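Side-chain contact in serine-tRNA ligase (Naegleria fowleri, PDB 6BLJ), which probably attaches serine to its cognate tRNA in the cytosol, activating the amino acid with ATP, and is captured here with AMP: residues D93-L98 with E126-N131. Sequence-based numbering, arbitrary orientation.
Sequences DDVYAL and EVHIKN
One face of the His-128 imidazole is covered by Val-95, whose CG2 methyl rests 3.7 Å from CE1 in a CH-pi contact. That methyl lies 19° off the ring normal and 3.9 Å from the ring centroid, displaced toward the CE1 and NE2 rim. At the edge of the Tyr-96 ring, in its plane, lie Asp-94 OD1 and a water. The side chains of Val-95 and His-128 approach from opposing directions, and the methyl meets the ring over its face. With CG1 of Val-95 anti to the carbonyl carbon (chi1 -64°), CG2 falls between the backbone N and the carbonyl carbon, and this is the branch that reaches the imidazole. Tyr-96 comes to the same ring at a slant: its CE2 stands 4.0 Å from His-128 ND1, and the planes are inclined at 75°. The water joins the two polar ends, 2.7 Å from Tyr-96 OH and 2.9 Å from His-128 ND1. The bridge at ND1 and the methyl on the face would together limit rotation of the imidazole. Around the contact, Tyr-123 meets the His-128 ring and also touches Val-95, while Ile-60 of helix 38-76 packs on both Tyr-96 and His-128. Lys-430 of the second subunit packs against Asp-94 and His-128. The arrangement ties the loop between helices 89-93 and 101-105 to the long helix 114-147, whose pairing with helix 38-76 forms the antiparallel coiled-coil arm characteristic of seryl-tRNA synthetases, the N-terminal domain that, as in related enzymes, probably binds tRNA, set far from the AMP pocket.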
loop_
_atom_site.group_PDB
_atom_site.type_symbol
_atom_site.label_atom_id
_atom_site.label_comp_id
_atom_site.label_asym_id
_atom_site.label_seq_id
_atom_site.Cartn_x
_atom_site.Cartn_y
_atom_site.Cartn_z
ATOM N N ASP A 93 49.439 -2.554 18.485
ATOM C CA ASP A 93 48.630 -3.765 18.602
ATOM C C ASP A 93 47.737 -3.725 19.837
ATOM O O ASP A 93 46.661 -4.335 19.841
ATOM C CB ASP A 93 49.524 -5.006 18.649
ATOM C CG ASP A 93 50.034 -5.420 17.281
ATOM O OD1 ASP A 93 49.525 -4.901 16.260
ATOM O OD2 ASP A 93 50.949 -6.267 17.230
ATOM N N ASP A 94 48.164 -3.018 20.887
ATOM C CA ASP A 94 47.427 -2.986 22.145
ATOM C C ASP A 94 47.835 -1.798 23.012
ATOM O O ASP A 94 48.667 -1.950 23.911
ATOM C CB ASP A 94 47.660 -4.288 22.915
ATOM C CG ASP A 94 46.748 -4.430 24.120
ATOM O OD1 ASP A 94 45.782 -3.643 24.245
ATOM O OD2 ASP A 94 47.004 -5.336 24.946
ATOM N N VAL A 95 47.253 -0.618 22.777
ATOM C CA VAL A 95 47.692 0.541 23.554
ATOM C C VAL A 95 47.253 0.433 25.007
ATOM O O VAL A 95 47.870 1.047 25.877
ATOM C CB VAL A 95 47.182 1.868 22.953
ATOM C CG1 VAL A 95 47.776 2.098 21.581
ATOM C CG2 VAL A 95 45.661 1.890 22.893
ATOM N N TYR A 96 46.193 -0.332 25.283
ATOM C CA TYR A 96 45.693 -0.464 26.648
ATOM C C TYR A 96 46.747 -1.024 27.601
ATOM O O TYR A 96 46.759 -0.670 28.785
ATOM C CB TYR A 96 44.455 -1.351 26.651
ATOM C CG TYR A 96 43.272 -0.733 25.949
ATOM C CD1 TYR A 96 42.365 0.044 26.652
ATOM C CD2 TYR A 96 43.060 -0.926 24.585
ATOM C CE1 TYR A 96 41.282 0.609 26.035
ATOM C CE2 TYR A 96 41.961 -0.358 23.945
ATOM C CZ TYR A 96 41.081 0.414 24.684
ATOM O OH TYR A 96 39.985 0.995 24.099
ATOM N N ALA A 97 47.641 -1.889 27.113
ATOM C CA ALA A 97 48.581 -2.541 28.013
ATOM C C ALA A 97 49.595 -1.565 28.597
ATOM O O ALA A 97 50.215 -1.882 29.613
ATOM C CB ALA A 97 49.299 -3.685 27.292
ATOM N N LEU A 98 49.760 -0.379 27.996
ATOM C CA LEU A 98 50.738 0.588 28.484
ATOM C C LEU A 98 50.214 1.444 29.629
ATOM O O LEU A 98 51.012 2.083 30.322
ATOM C CB LEU A 98 51.194 1.522 27.353
ATOM C CG LEU A 98 52.214 1.062 26.305
ATOM C CD1 LEU A 98 51.672 -0.074 25.454
ATOM C CD2 LEU A 98 52.616 2.241 25.421
ATOM N N GLU A 126 42.819 9.338 17.020
ATOM C CA GLU A 126 42.269 9.045 15.699
ATOM C C GLU A 126 41.673 7.643 15.602
ATOM O O GLU A 126 40.701 7.443 14.874
ATOM C CB GLU A 126 43.347 9.241 14.633
ATOM C CG GLU A 126 43.692 10.711 14.365
ATOM C CD GLU A 126 44.820 10.887 13.344
ATOM O OE1 GLU A 126 45.349 9.869 12.848
ATOM O OE2 GLU A 126 45.184 12.045 13.039
ATOM N N VAL A 127 42.234 6.664 16.301
ATOM C CA VAL A 127 41.844 5.273 16.126
ATOM C C VAL A 127 40.936 4.788 17.251
ATOM O O VAL A 127 40.021 3.997 17.015
ATOM C CB VAL A 127 43.100 4.381 15.990
ATOM C CG1 VAL A 127 42.733 2.894 15.944
ATOM C CG2 VAL A 127 43.915 4.784 14.748
ATOM N N HIS A 128 41.164 5.233 18.487
ATOM C CA HIS A 128 40.417 4.677 19.608
ATOM C C HIS A 128 39.333 5.608 20.139
ATOM O O HIS A 128 38.207 5.160 20.390
ATOM C CB HIS A 128 41.386 4.294 20.726
ATOM C CG HIS A 128 42.361 3.244 20.310
ATOM N ND1 HIS A 128 42.230 1.922 20.672
ATOM C CD2 HIS A 128 43.501 3.326 19.581
ATOM C CE1 HIS A 128 43.237 1.230 20.166
ATOM N NE2 HIS A 128 44.025 2.059 19.506
ATOM N N ILE A 129 39.649 6.889 20.348
ATOM C CA ILE A 129 38.653 7.816 20.882
ATOM C C ILE A 129 37.516 8.006 19.882
ATOM O O ILE A 129 36.334 7.904 20.234
ATOM C CB ILE A 129 39.310 9.157 21.255
ATOM C CG1 ILE A 129 40.212 8.993 22.482
ATOM C CG2 ILE A 129 38.247 10.227 21.518
ATOM C CD1 ILE A 129 40.957 10.269 22.856
ATOM N N LYS A 130 37.855 8.243 18.610
ATOM C CA LYS A 130 36.821 8.394 17.586
ATOM C C LYS A 130 35.978 7.131 17.457
ATOM O O LYS A 130 34.745 7.205 17.350
ATOM C CB LYS A 130 37.460 8.745 16.242
ATOM N N ASN A 131 36.624 5.958 17.463
ATOM C CA ASN A 131 35.882 4.703 17.355
ATOM C C ASN A 131 34.906 4.531 18.516
ATOM O O ASN A 131 33.759 4.117 18.318
ATOM C CB ASN A 131 36.846 3.521 17.288
ATOM C CG ASN A 131 36.133 2.206 17.029
ATOM O OD1 ASN A 131 35.664 1.948 15.920
ATOM N ND2 ASN A 131 36.046 1.368 18.056
HETATM O O HOH W 1 39.622 0.803 21.465
#